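Local atomic coordinates of iminosuccinate reductase (Paracoccus denitrificans, PDB entry 6RQA), a protein that catalyses the NADH-dependent reduction of iminosuccinate to L-aspartate, regenerating the amino-group donor for the beta-hydroxyaspartate cycle of glyoxylate assimilation. Residues I65-G77 against L87-H99. Sequence-based numbering, arbitrary orientation.
Sequences IGHEDALYGFKGG and LKAGGYWPNNQKH. With TB (terbium(III) ion), chain D.
The chi1 of Trp93, about -91°, is displaced from the usual -60° position and turns one indole face to Ala70 CB, while Tyr72, its CG anti to the backbone N (chi1 -179°), sends its ring across to Gly90 and the indole edge. Tyr72 lies in, and Trp93 directly follows, an antiparallel beta hairpin of strands 71-79 and 84-92, within the mixed sheet. Paired backbone hydrogen bonds link Leu71 with Tyr92, Gly73 with Gly90 and Lys75 with Lys88; Leu71 N to Tyr92 O is 2.9 Å. Glycine suits position 91 because a CB there would collide with Leu71 O.

Ala70 is small enough to set its CB over one face of the indole, 3.5 Å from the centroid of the five-membered ring, a CH-pi contact. Tyr72 CD1 meets the indole edge at Trp93 CH2, 3.8 Å away, and Trp93 NE1 donates a hydrogen bond to Pro113 O of the second subunit. A leucine in place of Trp93 would probably leave Ala70 CB without the aromatic face it packs on and that carbonyl without its donor. Further along, Phe74 CB packs on Leu87 CD1 at 3.5 Å, and Ala89 CB sits at the phenyl edge.

On the opposite face from Phe74, Lys88, the probable proton donor/acceptor, hydrogen-bonds through NZ to Thr128 OG1 and forms a salt bridge with Asp319 OD1. Beyond the strands, the extended Lys98 reaches Glu68 in a salt bridge, its NZ 2.7 Å from Glu68 OE2, on the syn lone pair of that oxygen.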
loop_
_atom_site.group_PDB
_atom_site.type_symbol
_atom_site.label_atom_id
_atom_site.label_comp_id
_atom_site.label_asym_id
_atom_site.label_seq_id
_atom_site.Cartn_x
_atom_site.Cartn_y
_atom_site.Cartn_z
ATOM N N ILE A 65 -4.139 2.980 -12.649
ATOM C CA ILE A 65 -3.636 1.728 -13.203
ATOM C C ILE A 65 -3.921 1.564 -14.687
ATOM O O ILE A 65 -3.350 0.669 -15.320
ATOM C CB ILE A 65 -4.223 0.528 -12.433
ATOM C CG1 ILE A 65 -5.737 0.456 -12.634
ATOM C CG2 ILE A 65 -3.887 0.630 -10.955
ATOM C CD1 ILE A 65 -6.392 -0.708 -11.923
ATOM N N GLY A 66 -4.788 2.396 -15.260
ATOM C CA GLY A 66 -5.104 2.324 -16.670
ATOM C C GLY A 66 -6.207 1.356 -17.035
ATOM O O GLY A 66 -6.606 1.311 -18.204
ATOM N N HIS A 67 -6.715 0.586 -16.077
ATOM C CA HIS A 67 -7.768 -0.393 -16.316
ATOM C C HIS A 67 -9.073 0.145 -15.749
ATOM O O HIS A 67 -9.143 0.482 -14.562
ATOM C CB HIS A 67 -7.415 -1.737 -15.679
ATOM C CG HIS A 67 -8.390 -2.829 -15.990
ATOM N ND1 HIS A 67 -8.362 -3.536 -17.172
ATOM C CD2 HIS A 67 -9.421 -3.335 -15.272
ATOM C CE1 HIS A 67 -9.333 -4.433 -17.170
ATOM N NE2 HIS A 67 -9.991 -4.330 -16.029
ATOM N N GLU A 68 -10.099 0.231 -16.601
ATOM C CA GLU A 68 -11.422 0.729 -16.215
ATOM C C GLU A 68 -11.360 2.155 -15.670
ATOM O O GLU A 68 -12.216 2.562 -14.880
ATOM C CB GLU A 68 -12.095 -0.200 -15.196
ATOM C CG GLU A 68 -12.488 -1.569 -15.738
ATOM C CD GLU A 68 -13.782 -1.544 -16.538
ATOM O OE1 GLU A 68 -14.225 -2.623 -16.989
ATOM O OE2 GLU A 68 -14.360 -0.449 -16.713
ATOM N N ASP A 69 -10.346 2.920 -16.089
ATOM C CA ASP A 69 -10.143 4.301 -15.641
ATOM C C ASP A 69 -10.050 4.397 -14.122
ATOM O O ASP A 69 -10.387 5.426 -13.532
ATOM C CB ASP A 69 -11.250 5.225 -16.159
ATOM C CG ASP A 69 -11.311 5.269 -17.668
ATOM O OD1 ASP A 69 -10.238 5.351 -18.304
ATOM O OD2 ASP A 69 -12.431 5.214 -18.218
ATOM N N ALA A 70 -9.577 3.333 -13.481
ATOM C CA ALA A 70 -9.626 3.234 -12.032
ATOM C C ALA A 70 -8.482 3.998 -11.376
ATOM O O ALA A 70 -7.388 4.132 -11.932
ATOM C CB ALA A 70 -9.582 1.771 -11.598
ATOM N N LEU A 71 -8.753 4.498 -10.173
ATOM C CA LEU A 71 -7.750 5.092 -9.299
ATOM C C LEU A 71 -7.595 4.181 -8.089
ATOM O O LEU A 71 -8.558 3.968 -7.345
ATOM C CB LEU A 71 -8.153 6.502 -8.866
ATOM C CG LEU A 71 -7.765 7.674 -9.770
ATOM C CD1 LEU A 71 -6.255 7.741 -9.935
ATOM C CD2 LEU A 71 -8.454 7.586 -11.124
ATOM N N TYR A 72 -6.393 3.642 -7.898
ATOM C CA TYR A 72 -6.141 2.653 -6.858
ATOM C C TYR A 72 -4.885 3.023 -6.082
ATOM O O TYR A 72 -3.920 3.535 -6.655
ATOM C CB TYR A 72 -6.002 1.249 -7.468
ATOM C CG TYR A 72 -5.754 0.155 -6.457
ATOM C CD1 TYR A 72 -6.781 -0.320 -5.654
ATOM C CD2 TYR A 72 -4.492 -0.409 -6.311
ATOM C CE1 TYR A 72 -6.559 -1.324 -4.729
ATOM C CE2 TYR A 72 -4.260 -1.412 -5.390
ATOM C CZ TYR A 72 -5.297 -1.865 -4.602
ATOM O OH TYR A 72 -5.070 -2.862 -3.684
ATOM N N GLY A 73 -4.903 2.765 -4.780
ATOM C CA GLY A 73 -3.759 3.092 -3.954
ATOM C C GLY A 73 -3.991 2.699 -2.511
ATOM O O GLY A 73 -4.970 2.027 -2.178
ATOM N N PHE A 74 -3.068 3.133 -1.653
ATOM C CA PHE A 74 -3.089 2.786 -0.239
ATOM C C PHE A 74 -2.894 4.033 0.613
ATOM O O PHE A 74 -2.186 4.965 0.227
ATOM C CB PHE A 74 -1.994 1.769 0.111
ATOM C CG PHE A 74 -1.637 0.843 -1.015
ATOM C CD1 PHE A 74 -2.532 -0.119 -1.452
ATOM C CD2 PHE A 74 -0.394 0.924 -1.624
ATOM C CE1 PHE A 74 -2.199 -0.974 -2.485
ATOM C CE2 PHE A 74 -0.053 0.071 -2.654
ATOM C CZ PHE A 74 -0.958 -0.880 -3.088
ATOM N N LYS A 75 -3.528 4.032 1.785
ATOM C CA LYS A 75 -3.353 5.079 2.794
ATOM C C LYS A 75 -3.028 4.383 4.113
ATOM O O LYS A 75 -3.928 3.989 4.858
ATOM C CB LYS A 75 -4.591 5.965 2.906
ATOM C CG LYS A 75 -4.760 6.940 1.749
ATOM C CD LYS A 75 -5.968 7.842 1.951
ATOM C CE LYS A 75 -6.094 8.857 0.826
ATOM N NZ LYS A 75 -7.295 9.725 0.988
ATOM N N GLY A 76 -1.734 4.224 4.393
ATOM C CA GLY A 76 -1.307 3.599 5.626
ATOM C C GLY A 76 -1.055 4.607 6.733
ATOM O O GLY A 76 -1.029 5.816 6.517
ATOM N N GLY A 77 -0.868 4.083 7.938
ATOM C CA GLY A 77 -0.618 4.932 9.089
ATOM C C GLY A 77 -0.382 4.089 10.322
ATOM O O GLY A 77 -0.598 2.872 10.326
ATOM N N LEU A 87 -3.754 -0.077 6.942
ATOM C CA LEU A 87 -3.972 0.762 5.773
ATOM C C LEU A 87 -5.381 0.527 5.249
ATOM O O LEU A 87 -6.029 -0.470 5.578
ATOM C CB LEU A 87 -2.953 0.467 4.668
ATOM C CG LEU A 87 -3.197 -0.830 3.886
ATOM C CD1 LEU A 87 -2.559 -0.757 2.512
ATOM C CD2 LEU A 87 -2.683 -2.047 4.644
ATOM N N LYS A 88 -5.841 1.461 4.425
ATOM C CA LYS A 88 -7.030 1.272 3.608
ATOM C C LYS A 88 -6.597 1.186 2.153
ATOM O O LYS A 88 -5.856 2.048 1.669
ATOM C CB LYS A 88 -8.038 2.409 3.796
ATOM C CG LYS A 88 -9.380 2.139 3.120
ATOM C CD LYS A 88 -10.390 3.252 3.362
ATOM C CE LYS A 88 -10.047 4.499 2.565
ATOM N NZ LYS A 88 -11.043 5.581 2.788
ATOM N N ALA A 89 -7.044 0.138 1.468
ATOM C CA ALA A 89 -6.714 -0.084 0.071
ATOM C C ALA A 89 -7.979 -0.012 -0.773
ATOM O O ALA A 89 -9.071 -0.362 -0.315
ATOM C CB ALA A 89 -6.023 -1.438 -0.130
ATOM N N GLY A 90 -7.820 0.445 -2.011
ATOM C CA GLY A 90 -8.942 0.596 -2.914
ATOM C C GLY A 90 -8.919 1.928 -3.631
ATOM O O GLY A 90 -7.850 2.516 -3.819
ATOM N N GLY A 91 -10.088 2.417 -4.036
ATOM C CA GLY A 91 -10.158 3.696 -4.710
ATOM C C GLY A 91 -11.448 3.951 -5.462
ATOM O O GLY A 91 -12.543 3.725 -4.935
ATOM N N TYR A 92 -11.330 4.417 -6.704
ATOM C CA TYR A 92 -12.465 4.925 -7.466
ATOM C C TYR A 92 -12.527 4.226 -8.815
ATOM O O TYR A 92 -11.592 4.333 -9.615
ATOM C CB TYR A 92 -12.352 6.441 -7.649
ATOM C CG TYR A 92 -13.553 7.085 -8.304
ATOM C CD1 TYR A 92 -14.682 7.405 -7.561
ATOM C CD2 TYR A 92 -13.554 7.385 -9.659
ATOM C CE1 TYR A 92 -15.780 7.998 -8.151
ATOM C CE2 TYR A 92 -14.649 7.979 -10.258
ATOM C CZ TYR A 92 -15.760 8.282 -9.498
ATOM O OH TYR A 92 -16.854 8.874 -10.086
ATOM N N TRP A 93 -13.628 3.517 -9.065
ATOM C CA TRP A 93 -13.902 2.915 -10.367
ATOM C C TRP A 93 -15.018 3.698 -11.047
ATOM O O TRP A 93 -16.192 3.559 -10.669
ATOM C CB TRP A 93 -14.291 1.442 -10.217
ATOM C CG TRP A 93 -13.128 0.499 -10.305
ATOM C CD1 TRP A 93 -12.892 -0.418 -11.287
ATOM C CD2 TRP A 93 -12.037 0.388 -9.382
ATOM N NE1 TRP A 93 -11.727 -1.098 -11.030
ATOM C CE2 TRP A 93 -11.184 -0.623 -9.865
ATOM C CE3 TRP A 93 -11.704 1.040 -8.191
ATOM C CZ2 TRP A 93 -10.013 -0.993 -9.204
ATOM C CZ3 TRP A 93 -10.543 0.670 -7.535
ATOM C CH2 TRP A 93 -9.713 -0.336 -8.043
ATOM N N PRO A 94 -14.710 4.525 -12.050
ATOM C CA PRO A 94 -15.740 5.414 -12.618
ATOM C C PRO A 94 -16.865 4.690 -13.338
ATOM O O PRO A 94 -17.943 5.273 -13.500
ATOM C CB PRO A 94 -14.946 6.297 -13.592
ATOM C CG PRO A 94 -13.514 6.169 -13.162
ATOM C CD PRO A 94 -13.380 4.780 -12.624
ATOM N N ASN A 95 -16.656 3.453 -13.783
ATOM C CA ASN A 95 -17.647 2.736 -14.574
ATOM C C ASN A 95 -18.292 1.594 -13.800
ATOM O O ASN A 95 -18.860 0.681 -14.406
ATOM C CB ASN A 95 -17.009 2.212 -15.861
ATOM C CG ASN A 95 -16.110 3.237 -16.518
ATOM O OD1 ASN A 95 -14.933 2.976 -16.770
ATOM N ND2 ASN A 95 -16.658 4.416 -16.788
ATOM N N ASN A 96 -18.223 1.630 -12.469
ATOM C CA ASN A 96 -18.741 0.538 -11.656
ATOM C C ASN A 96 -20.256 0.396 -11.736
ATOM O O ASN A 96 -20.787 -0.614 -11.261
ATOM C CB ASN A 96 -18.315 0.726 -10.201
ATOM C CG ASN A 96 -17.327 -0.327 -9.747
ATOM O OD1 ASN A 96 -16.769 -1.064 -10.562
ATOM N ND2 ASN A 96 -17.105 -0.405 -8.442
ATOM N N GLN A 97 -20.963 1.367 -12.321
ATOM C CA GLN A 97 -22.411 1.243 -12.442
ATOM C C GLN A 97 -22.801 0.059 -13.316
ATOM O O GLN A 97 -23.857 -0.547 -13.106
ATOM C CB GLN A 97 -23.008 2.537 -13.000
ATOM C CG GLN A 97 -24.529 2.573 -12.993
ATOM C CD GLN A 97 -25.085 3.844 -13.602
ATOM O OE1 GLN A 97 -24.824 4.155 -14.765
ATOM N NE2 GLN A 97 -25.853 4.589 -12.816
ATOM N N LYS A 98 -21.959 -0.295 -14.292
ATOM C CA LYS A 98 -22.251 -1.441 -15.144
ATOM C C LYS A 98 -22.126 -2.762 -14.395
ATOM O O LYS A 98 -22.682 -3.770 -14.844
ATOM C CB LYS A 98 -21.332 -1.440 -16.367
ATOM C CG LYS A 98 -19.881 -1.761 -16.069
ATOM C CD LYS A 98 -18.988 -1.286 -17.200
ATOM C CE LYS A 98 -17.532 -1.628 -16.950
ATOM N NZ LYS A 98 -16.665 -1.097 -18.036
ATOM N N HIS A 99 -21.410 -2.779 -13.273
ATOM C CA HIS A 99 -21.343 -3.944 -12.403
ATOM C C HIS A 99 -22.351 -3.872 -11.265
ATOM O O HIS A 99 -22.324 -4.727 -10.373
ATOM C CB HIS A 99 -19.928 -4.102 -11.838
ATOM C CG HIS A 99 -18.872 -4.272 -12.886
ATOM N ND1 HIS A 99 -18.695 -5.449 -13.580
ATOM C CD2 HIS A 99 -17.933 -3.417 -13.354
ATOM C CE1 HIS A 99 -17.696 -5.311 -14.433
ATOM N NE2 HIS A 99 -17.216 -4.086 -14.315
HETATM TB TB TB D . -11.883 5.435 -20.458
HETATM O O HOH W 1 -14.483 1.881 -13.549
#